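Local atomic coordinates of Rio2 kinase (Chaetomium thermophilum, PDB entry 4GYI), a protein that binds ADP and magnesium, probably acts as a RIO-type serine/threonine kinase, and has an ATPase-dependent role on the maturing pre-40S ribosomal subunit. Residues Glu15-Leu20 with Leu82-Leu87; Pro197-Ser202 with Asn232-Leu237. All blocks are in the same frame, centred on the assembly; numbering follows the deposited sequence.

Contact 1 of 2, residues Glu15-Leu20 with Leu82-Leu87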
ATOM      1  N   GLU A  15       1.688  25.758  14.457  1.00 53.85           N
ATOM      2  CA  GLU A  15       2.057  24.988  15.642  1.00 62.85           C
ATOM      3  C   GLU A  15       1.030  23.917  16.051  1.00 53.85           C
ATOM      4  O   GLU A  15       1.237  23.201  17.022  1.00 49.62           O
ATOM      5  CB  GLU A  15       2.476  25.878  16.822  1.00 71.24           C
ATOM      6  CG  GLU A  15       4.007  25.985  16.973  1.00 82.70           C
ATOM      7  CD  GLU A  15       4.499  25.773  18.407  1.00 90.36           C
ATOM      8  OE1 GLU A  15       5.735  25.720  18.616  1.00 93.08           O
ATOM      9  OE2 GLU A  15       3.659  25.660  19.327  1.00 88.25           O
ATOM     10  N   ASP A  16      -0.068  23.788  15.317  1.00 45.27           N
ATOM     11  CA  ASP A  16      -0.884  22.588  15.498  1.00 46.10           C
ATOM     12  C   ASP A  16      -0.149  21.436  14.840  1.00 49.86           C
ATOM     13  O   ASP A  16      -0.073  20.328  15.383  1.00 43.66           O
ATOM     14  CB  ASP A  16      -2.274  22.741  14.900  1.00 53.46           C
ATOM     15  CG  ASP A  16      -3.172  23.608  15.744  1.00 56.98           C
ATOM     16  OD1 ASP A  16      -2.869  23.774  16.942  1.00 57.94           O
ATOM     17  OD2 ASP A  16      -4.175  24.126  15.210  1.00 59.85           O
ATOM     18  N   TRP A  17       0.410  21.718  13.670  1.00 36.85           N
ATOM     19  CA  TRP A  17       1.240  20.750  12.967  1.00 42.55           C
ATOM     20  C   TRP A  17       2.505  20.373  13.741  1.00 39.88           C
ATOM     21  O   TRP A  17       2.870  19.202  13.825  1.00 42.29           O
ATOM     22  CB  TRP A  17       1.568  21.260  11.567  1.00 40.57           C
ATOM     23  CG  TRP A  17       0.367  21.221  10.675  1.00 42.39           C
ATOM     24  CD1 TRP A  17      -0.361  22.279  10.226  1.00 48.94           C
ATOM     25  CD2 TRP A  17      -0.286  20.044  10.183  1.00 37.14           C
ATOM     26  NE1 TRP A  17      -1.408  21.838   9.453  1.00 48.84           N
ATOM     27  CE2 TRP A  17      -1.381  20.469   9.406  1.00 44.23           C
ATOM     28  CE3 TRP A  17      -0.035  18.671  10.306  1.00 34.16           C
ATOM     29  CZ2 TRP A  17      -2.227  19.568   8.754  1.00 42.61           C
ATOM     30  CZ3 TRP A  17      -0.874  17.776   9.656  1.00 42.86           C
ATOM     31  CH2 TRP A  17      -1.953  18.228   8.891  1.00 43.79           C
ATOM     32  N   ARG A  18       3.153  21.370  14.325  1.00 40.03           N
ATOM     33  CA  ARG A  18       4.390  21.167  15.066  1.00 47.35           C
ATOM     34  C   ARG A  18       4.191  20.267  16.292  1.00 45.50           C
ATOM     35  O   ARG A  18       5.030  19.425  16.597  1.00 50.06           O
ATOM     36  CB  ARG A  18       4.954  22.528  15.481  1.00 48.10           C
ATOM     37  CG  ARG A  18       6.384  22.480  15.966  1.00 67.72           C
ATOM     38  CD  ARG A  18       6.924  23.881  16.292  1.00 80.63           C
ATOM     39  NE  ARG A  18       8.362  23.831  16.538  1.00 83.62           N
ATOM     40  CZ  ARG A  18       9.279  23.954  15.584  1.00 85.45           C
ATOM     41  NH1 ARG A  18       8.899  24.159  14.328  1.00 85.64           N
ATOM     42  NH2 ARG A  18      10.572  23.886  15.884  1.00 87.00           N
ATOM     43  N   VAL A  19       3.075  20.456  16.988  1.00 43.67           N
ATOM     44  CA  VAL A  19       2.727  19.635  18.143  1.00 40.51           C
ATOM     45  C   VAL A  19       2.324  18.215  17.715  1.00 42.19           C
ATOM     46  O   VAL A  19       2.747  17.229  18.327  1.00 38.70           O
ATOM     47  CB  VAL A  19       1.604  20.301  18.974  1.00 44.88           C
ATOM     48  CG1 VAL A  19       1.121  19.383  20.082  1.00 47.96           C
ATOM     49  CG2 VAL A  19       2.104  21.602  19.567  1.00 51.03           C
ATOM     50  N   LEU A  20       1.514  18.118  16.661  1.00 41.57           N
ATOM     51  CA  LEU A  20       1.179  16.828  16.085  1.00 42.14           C
ATOM     52  C   LEU A  20       2.458  16.079  15.714  1.00 40.59           C
ATOM     53  O   LEU A  20       2.626  14.911  16.060  1.00 38.56           O
ATOM     54  CB  LEU A  20       0.265  16.986  14.861  1.00 36.55           C
ATOM     55  CG  LEU A  20      -0.345  15.686  14.339  1.00 35.57           C
ATOM     56  CD1 LEU A  20      -1.101  14.989  15.471  1.00 31.99           C
ATOM     57  CD2 LEU A  20      -1.275  15.916  13.100  1.00 33.53           C
ATOM     58  N   LEU A  82      -1.841  10.231  12.055  1.00 28.96           N
ATOM     59  CA  LEU A  82      -0.813   9.768  11.116  1.00 29.40           C
ATOM     60  C   LEU A  82      -1.190  10.079   9.660  1.00 22.93           C
ATOM     61  O   LEU A  82      -0.365  10.575   8.889  1.00 31.29           O
ATOM     62  CB  LEU A  82      -0.565   8.252  11.307  1.00 25.15           C
ATOM     63  CG  LEU A  82       0.688   7.662  10.638  1.00 36.07           C
ATOM     64  CD1 LEU A  82       1.964   8.220  11.295  1.00 23.26           C
ATOM     65  CD2 LEU A  82       0.689   6.132  10.651  1.00 30.20           C
ATOM     66  N   ASP A  83      -2.438   9.761   9.291  1.00 24.04           N
ATOM     67  CA  ASP A  83      -3.018  10.145   7.989  1.00 23.35           C
ATOM     68  C   ASP A  83      -2.731  11.625   7.704  1.00 32.10           C
ATOM     69  O   ASP A  83      -2.148  11.979   6.673  1.00 30.09           O
ATOM     70  CB  ASP A  83      -4.552   9.946   7.991  1.00 23.81           C
ATOM     71  CG  ASP A  83      -4.980   8.475   8.096  1.00 39.85           C
ATOM     72  OD1 ASP A  83      -4.118   7.571   7.997  1.00 34.35           O
ATOM     73  OD2 ASP A  83      -6.203   8.227   8.258  1.00 39.50           O
ATOM     74  N   TYR A  84      -3.130  12.485   8.646  1.00 33.59           N
ATOM     75  CA  TYR A  84      -2.950  13.932   8.489  1.00 36.71           C
ATOM     76  C   TYR A  84      -1.481  14.290   8.290  1.00 38.63           C
ATOM     77  O   TYR A  84      -1.145  15.062   7.399  1.00 30.61           O
ATOM     78  CB  TYR A  84      -3.506  14.696   9.693  1.00 31.58           C
ATOM     79  CG  TYR A  84      -4.964  15.091   9.575  1.00 40.44           C
ATOM     80  CD1 TYR A  84      -5.383  16.381   9.896  1.00 45.34           C
ATOM     81  CD2 TYR A  84      -5.920  14.177   9.157  1.00 45.14           C
ATOM     82  CE1 TYR A  84      -6.718  16.743   9.811  1.00 45.52           C
ATOM     83  CE2 TYR A  84      -7.255  14.534   9.059  1.00 37.79           C
ATOM     84  CZ  TYR A  84      -7.647  15.814   9.390  1.00 50.10           C
ATOM     85  OH  TYR A  84      -8.975  16.158   9.294  1.00 49.52           O
ATOM     86  N   LEU A  85      -0.612  13.707   9.114  1.00 38.88           N
ATOM     87  CA  LEU A  85       0.822  13.945   8.985  1.00 42.82           C
ATOM     88  C   LEU A  85       1.337  13.524   7.616  1.00 39.98           C
ATOM     89  O   LEU A  85       2.132  14.234   7.016  1.00 35.20           O
ATOM     90  CB  LEU A  85       1.598  13.217  10.081  1.00 36.75           C
ATOM     91  CG  LEU A  85       1.512  13.869  11.455  1.00 39.08           C
ATOM     92  CD1 LEU A  85       2.075  12.948  12.517  1.00 28.72           C
ATOM     93  CD2 LEU A  85       2.246  15.213  11.451  1.00 41.74           C
ATOM     94  N   ALA A  86       0.881  12.372   7.127  1.00 34.74           N
ATOM     95  CA  ALA A  86       1.261  11.926   5.789  1.00 30.20           C
ATOM     96  C   ALA A  86       0.815  12.918   4.722  1.00 25.35           C
ATOM     97  O   ALA A  86       1.581  13.264   3.843  1.00 31.96           O
ATOM     98  CB  ALA A  86       0.680  10.540   5.491  1.00 27.64           C
ATOM     99  N   LEU A  87      -0.441  13.350   4.791  1.00 28.60           N
ATOM    100  CA  LEU A  87      -0.976  14.297   3.813  1.00 35.44           C
ATOM    101  C   LEU A  87      -0.210  15.615   3.822  1.00 41.38           C
ATOM    102  O   LEU A  87       0.070  16.190   2.774  1.00 44.11           O
ATOM    103  CB  LEU A  87      -2.455  14.579   4.075  1.00 36.54           C
ATOM    104  CG  LEU A  87      -3.464  13.605   3.474  1.00 54.91           C
ATOM    105  CD1 LEU A  87      -4.858  13.909   3.997  1.00 52.32           C
ATOM    106  CD2 LEU A  87      -3.424  13.692   1.954  1.00 59.89           C
TER
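Trp17 and Leu20, one turn apart on helix 14-26, meet Tyr84 and Leu85, neighbours on helix 79-92. The axes of the two short segments come no closer than 11.0 Å and run at 119° to each other, a separation bridged by large side chains. Trp17 reaches across with the outer corner of its six-membered ring: CZ3 lies 3.5 Å from Tyr84 O, and CH2 is 3.9 Å from Tyr84 CB. Its chi1 of -71° sets CG beside the backbone N, and the indole built on CG carries CZ3 and CH2 to Tyr84. Tyr84 C and Leu85 N both lie at the indole edge, near the ring plane. The Trp17 and Tyr84 side chains cross at about a right angle. Beside them, Leu20 and Leu85 cross obliquely. Leu20 CG, anti to the backbone N (chi1 -169°), touches Leu85 CG and CD2, and Leu20 CD2 packs 3.8 Å from Leu85 CG. Leu85 CD2 also comes within 4.3 Å of Trp17 CE3, joining the two pairs. His88 stacks on the indole, Leu77 of strand 75-77 packs against both leucines, and Tyr84 OH is hydrogen-bonded to Asp5 O. All four contact residues are buried, and both helices belong to the N-terminal Rio2 domain, of the helix-turn-helix class. Side chain to side chain the contact is apolar, with no directional bond between the segments, and rests on shape and burial; the indole also abuts backbone atoms of Tyr84 and Leu85, while the tyrosine hydroxyl finds its polar partner elsewhere.

Contact 2 of 2, residues Pro197-Ser202 with Asn232-Leu237. With MG (magnesium ion), chain C; ADP (adenosine-5'-diphosphate), chain B.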
ATOM      1  N   PRO A 197     -10.098  -3.027 -12.855  1.00 33.72           N
ATOM      2  CA  PRO A 197      -9.765  -4.399 -12.452  1.00 29.27           C
ATOM      3  C   PRO A 197     -10.321  -5.416 -13.455  1.00 30.83           C
ATOM      4  O   PRO A 197     -11.430  -5.242 -13.946  1.00 30.20           O
ATOM      5  CB  PRO A 197     -10.498  -4.561 -11.114  1.00 33.98           C
ATOM      6  CG  PRO A 197     -10.664  -3.185 -10.585  1.00 35.94           C
ATOM      7  CD  PRO A 197     -10.756  -2.265 -11.774  1.00 34.61           C
ATOM      8  N   MET A 198      -9.545  -6.448 -13.757  1.00 33.78           N
ATOM      9  CA  MET A 198      -9.982  -7.523 -14.653  1.00 35.70           C
ATOM     10  C   MET A 198     -11.299  -8.183 -14.195  1.00 33.97           C
ATOM     11  O   MET A 198     -12.093  -8.638 -15.010  1.00 35.28           O
ATOM     12  CB  MET A 198      -8.866  -8.574 -14.785  1.00 31.57           C
ATOM     13  CG  MET A 198      -9.171  -9.688 -15.768  1.00 37.99           C
ATOM     14  SD  MET A 198      -7.702 -10.718 -16.030  1.00 43.09           S
ATOM     15  CE  MET A 198      -7.326 -11.247 -14.347  1.00 37.83           C
ATOM     16  N   ARG A 199     -11.524  -8.217 -12.884  1.00 35.76           N
ATOM     17  CA  ARG A 199     -12.743  -8.782 -12.318  1.00 41.54           C
ATOM     18  C   ARG A 199     -13.995  -8.275 -13.034  1.00 49.46           C
ATOM     19  O   ARG A 199     -14.947  -9.026 -13.235  1.00 44.77           O
ATOM     20  CB  ARG A 199     -12.831  -8.429 -10.825  1.00 48.34           C
ATOM     21  CG  ARG A 199     -14.050  -8.995 -10.107  1.00 61.91           C
ATOM     22  CD  ARG A 199     -14.844  -7.907  -9.385  1.00 80.43           C
ATOM     23  NE  ARG A 199     -15.716  -7.145 -10.283  1.00 95.98           N
ATOM     24  CZ  ARG A 199     -16.962  -7.497 -10.594  1.00110.01           C
ATOM     25  NH1 ARG A 199     -17.490  -8.604 -10.086  1.00115.82           N
ATOM     26  NH2 ARG A 199     -17.683  -6.748 -11.420  1.00112.98           N
ATOM     27  N   GLN A 200     -13.984  -7.009 -13.444  1.00 43.08           N
ATOM     28  CA  GLN A 200     -15.184  -6.410 -14.020  1.00 46.17           C
ATOM     29  C   GLN A 200     -15.139  -6.243 -15.532  1.00 48.27           C
ATOM     30  O   GLN A 200     -16.034  -5.619 -16.114  1.00 56.99           O
ATOM     31  CB  GLN A 200     -15.512  -5.076 -13.337  1.00 45.42           C
ATOM     32  CG  GLN A 200     -14.366  -4.113 -13.278  1.00 43.51           C
ATOM     33  CD  GLN A 200     -14.715  -2.829 -12.529  1.00 53.11           C
ATOM     34  OE1 GLN A 200     -14.430  -2.687 -11.336  1.00 50.55           O
ATOM     35  NE2 GLN A 200     -15.323  -1.882 -13.237  1.00 50.67           N
ATOM     36  N   VAL A 201     -14.108  -6.801 -16.165  1.00 47.36           N
ATOM     37  CA  VAL A 201     -13.982  -6.709 -17.620  1.00 48.99           C
ATOM     38  C   VAL A 201     -15.240  -7.291 -18.255  1.00 48.83           C
ATOM     39  O   VAL A 201     -15.664  -8.400 -17.913  1.00 48.12           O
ATOM     40  CB  VAL A 201     -12.685  -7.389 -18.152  1.00 41.11           C
ATOM     41  CG1 VAL A 201     -12.778  -8.909 -18.059  1.00 44.58           C
ATOM     42  CG2 VAL A 201     -12.389  -6.936 -19.579  1.00 37.52           C
ATOM     43  N   SER A 202     -15.872  -6.513 -19.131  1.00 54.70           N
ATOM     44  CA  SER A 202     -17.211  -6.866 -19.598  1.00 68.20           C
ATOM     45  C   SER A 202     -17.220  -7.862 -20.748  1.00 71.27           C
ATOM     46  O   SER A 202     -18.155  -8.649 -20.865  1.00 78.22           O
ATOM     47  CB  SER A 202     -18.041  -5.627 -19.947  1.00 70.46           C
ATOM     48  OG  SER A 202     -17.419  -4.843 -20.953  1.00 70.94           O
ATOM     49  N   ASN A 232      -4.235 -11.863  -8.858  1.00 34.30           N
ATOM     50  CA  ASN A 232      -5.605 -12.265  -9.114  1.00 35.14           C
ATOM     51  C   ASN A 232      -6.355 -11.128  -9.793  1.00 30.76           C
ATOM     52  O   ASN A 232      -5.759 -10.114 -10.141  1.00 33.79           O
ATOM     53  CB  ASN A 232      -6.294 -12.707  -7.821  1.00 34.26           C
ATOM     54  CG  ASN A 232      -6.297 -11.627  -6.765  1.00 45.19           C
ATOM     55  OD1 ASN A 232      -6.616 -10.475  -7.043  1.00 36.75           O
ATOM     56  ND2 ASN A 232      -5.921 -11.990  -5.546  1.00 54.89           N
ATOM     57  N   GLU A 233      -7.657 -11.299  -9.971  1.00 25.80           N
ATOM     58  CA  GLU A 233      -8.424 -10.439 -10.859  1.00 26.22           C
ATOM     59  C   GLU A 233      -8.719  -9.068 -10.235  1.00 34.23           C
ATOM     60  O   GLU A 233      -9.301  -8.202 -10.887  1.00 32.06           O
ATOM     61  CB  GLU A 233      -9.722 -11.132 -11.298  1.00 28.71           C
ATOM     62  CG  GLU A 233     -10.718 -11.407 -10.148  1.00 49.80           C
ATOM     63  CD  GLU A 233     -10.531 -12.782  -9.508  1.00 56.78           C
ATOM     64  OE1 GLU A 233      -9.463 -13.410  -9.713  1.00 48.95           O
ATOM     65  OE2 GLU A 233     -11.459 -13.240  -8.806  1.00 58.38           O
ATOM     66  N   PHE A 234      -8.309  -8.884  -8.979  1.00 35.07           N
ATOM     67  CA  PHE A 234      -8.414  -7.599  -8.287  1.00 32.47           C
ATOM     68  C   PHE A 234      -7.139  -6.783  -8.390  1.00 32.31           C
ATOM     69  O   PHE A 234      -7.177  -5.570  -8.232  1.00 37.97           O
ATOM     70  CB  PHE A 234      -8.748  -7.795  -6.806  1.00 37.43           C
ATOM     71  CG  PHE A 234     -10.022  -8.547  -6.573  1.00 45.23           C
ATOM     72  CD1 PHE A 234     -11.241  -7.894  -6.634  1.00 47.72           C
ATOM     73  CD2 PHE A 234     -10.000  -9.916  -6.315  1.00 44.54           C
ATOM     74  CE1 PHE A 234     -12.432  -8.588  -6.425  1.00 56.46           C
ATOM     75  CE2 PHE A 234     -11.177 -10.620  -6.113  1.00 53.54           C
ATOM     76  CZ  PHE A 234     -12.402  -9.952  -6.169  1.00 52.20           C
ATOM     77  N   ASN A 235      -6.012  -7.447  -8.644  1.00 25.36           N
ATOM     78  CA  ASN A 235      -4.727  -6.756  -8.718  1.00 22.00           C
ATOM     79  C   ASN A 235      -4.189  -6.670 -10.125  1.00 21.41           C
ATOM     80  O   ASN A 235      -3.034  -6.301 -10.348  1.00 28.28           O
ATOM     81  CB  ASN A 235      -3.715  -7.422  -7.780  1.00 24.57           C
ATOM     82  CG  ASN A 235      -4.139  -7.293  -6.346  1.00 24.34           C
ATOM     83  OD1 ASN A 235      -4.833  -6.337  -6.015  1.00 24.68           O
ATOM     84  ND2 ASN A 235      -3.787  -8.260  -5.501  1.00 30.45           N
ATOM     85  N   ILE A 236      -5.036  -7.054 -11.066  1.00 26.39           N
ATOM     86  CA  ILE A 236      -4.734  -6.918 -12.479  1.00 35.75           C
ATOM     87  C   ILE A 236      -5.744  -5.952 -13.077  1.00 31.99           C
ATOM     88  O   ILE A 236      -6.958  -6.171 -13.017  1.00 35.24           O
ATOM     89  CB  ILE A 236      -4.813  -8.273 -13.217  1.00 35.34           C
ATOM     90  CG1 ILE A 236      -3.734  -9.214 -12.680  1.00 39.67           C
ATOM     91  CG2 ILE A 236      -4.640  -8.073 -14.726  1.00 25.39           C
ATOM     92  CD1 ILE A 236      -4.068 -10.687 -12.823  1.00 33.33           C
ATOM     93  N   LEU A 237      -5.224  -4.868 -13.627  1.00 25.36           N
ATOM     94  CA  LEU A 237      -6.040  -3.866 -14.272  1.00 28.09           C
ATOM     95  C   LEU A 237      -5.891  -4.102 -15.761  1.00 25.65           C
ATOM     96  O   LEU A 237      -4.832  -4.500 -16.221  1.00 30.45           O
ATOM     97  CB  LEU A 237      -5.556  -2.451 -13.895  1.00 25.07           C
ATOM     98  CG  LEU A 237      -5.487  -2.074 -12.399  1.00 27.82           C
ATOM     99  CD1 LEU A 237      -5.346  -0.568 -12.198  1.00 24.60           C
ATOM    100  CD2 LEU A 237      -6.694  -2.570 -11.637  1.00 33.94           C
TER
HETATM  101 MG    MG C 402      -5.227  -5.484  -4.116  1.00 35.16          MG
HETATM  102  PB  ADP B 401      -5.551  -3.217  -1.728  1.00 31.41           P
HETATM  103  O1B ADP B 401      -6.434  -2.658  -0.639  1.00 36.05           O
HETATM  104  O2B ADP B 401      -6.032  -4.433  -2.482  1.00 27.86           O
HETATM  105  O3B ADP B 401      -4.096  -3.366  -1.094  1.00 36.17           O
HETATM  106  PA  ADP B 401      -4.804  -2.154  -4.307  1.00 30.97           P
HETATM  107  O1A ADP B 401      -5.031  -3.572  -4.756  1.00 31.78           O
HETATM  108  O2A ADP B 401      -3.417  -1.556  -4.507  1.00 32.16           O
HETATM  109  O3A ADP B 401      -5.257  -1.998  -2.768  1.00 31.53           O
HETATM  110  O5' ADP B 401      -5.934  -1.255  -4.992  1.00 34.30           O
HETATM  111  C5' ADP B 401      -7.316  -1.576  -4.780  1.00 27.03           C
HETATM  112  C4' ADP B 401      -8.141  -1.115  -5.980  1.00 33.41           C
HETATM  113  O4' ADP B 401      -7.928   0.287  -6.227  1.00 32.80           O
HETATM  114  C3' ADP B 401      -7.778  -1.798  -7.298  1.00 37.85           C
HETATM  115  O3' ADP B 401      -8.458  -3.040  -7.509  1.00 39.65           O
HETATM  116  C2' ADP B 401      -8.161  -0.766  -8.337  1.00 44.93           C
HETATM  117  O2' ADP B 401      -9.583  -0.741  -8.509  1.00 43.80           O
HETATM  118  C1' ADP B 401      -7.858   0.534  -7.636  1.00 40.80           C
HETATM  119  N9  ADP B 401      -6.496   1.044  -7.888  1.00 36.94           N
HETATM  120  C8  ADP B 401      -5.450   0.929  -7.048  1.00 32.64           C
HETATM  121  N7  ADP B 401      -4.347   1.549  -7.546  1.00 29.53           N
HETATM  122  C5  ADP B 401      -4.720   2.082  -8.727  1.00 27.83           C
HETATM  123  C6  ADP B 401      -4.065   2.881  -9.779  1.00 27.24           C
HETATM  124  N6  ADP B 401      -2.770   3.234  -9.652  1.00 27.04           N
HETATM  125  N1  ADP B 401      -4.802   3.239 -10.849  1.00 36.53           N
HETATM  126  C2  ADP B 401      -6.105   2.904 -10.982  1.00 30.82           C
HETATM  127  N3  ADP B 401      -6.766   2.186 -10.065  1.00 35.82           N
HETATM  128  C4  ADP B 401      -6.132   1.752  -8.945  1.00 32.71           C
HETATM  129  O   HOH W   1      -7.153  -5.366  -4.904  1.00 39.30           O
HETATM  130  O   HOH W   2      -5.903  -7.259  -3.194  1.00 35.08           O
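Pro197 and Leu237 form an antiparallel, non-hydrogen-bonded pair with CA atoms 4.2 Å apart, beyond which Met198 N donates to Ile236 O (2.7 Å, 162° at the hydrogen) and Arg199 N to Glu233 O (3.0 Å). Met198 has CG anti to its backbone N (chi1 -176°) and runs side by side with Ile236, its methyl CE 3.6 Å from Ile236 CD1. Arg199 crosses Glu233 obliquely, CB against CG. Glu233 CG also lies over one face of the Phe234 ring, toward the rim, while its carboxylate forms a salt bridge with Arg287. An Asx turn, Phe234 N to Asn232 OD1, braces the type I turn from Asn232 to Asn235. Following Asp230 in the counterpart of the protein kinase catalytic loop, whose asparagine binds metal, this turn presents Phe234 O to ADP O3' (2.9 Å) and Asn235 OD1 to the magnesium ion (2.1 Å). Both ADP phosphates, two waters and Asp258, modified to aspartyl phosphate, also belong to the metal site. Pro197 CG touches ADP O2', and Leu237 CD1 packs on the adenine at C2 (3.8 Å). Behind the nucleotide, Met198 and Ile236 pack on Leu214 of helix 207-223, Phe284 of helix 270-289 meets Met198 and Glu233, and strand 250-256 flanks Ile236.

Contact 1 is complete in sequence before contact 2 begins, and the two lie on opposite sides of the chain's centre, about 36 Å between centres and about 20 Å between nearest atoms. They share no helix or sheet. Contact 1 joins helices 14-26 and 79-92 of the N-terminal Rio2 domain, far from the nucleotide and magnesium; contact 2 belongs to the RIO kinase domain, where strands 196-197 and 236-242 adjoin in a three-stranded antiparallel sheet. The five-stranded sheet starting with strand 98-105 follows helix 79-92 in sequence and comes before contact 2. One contact therefore packs the N-terminal domain, whereas the other builds part of the ADP and magnesium site.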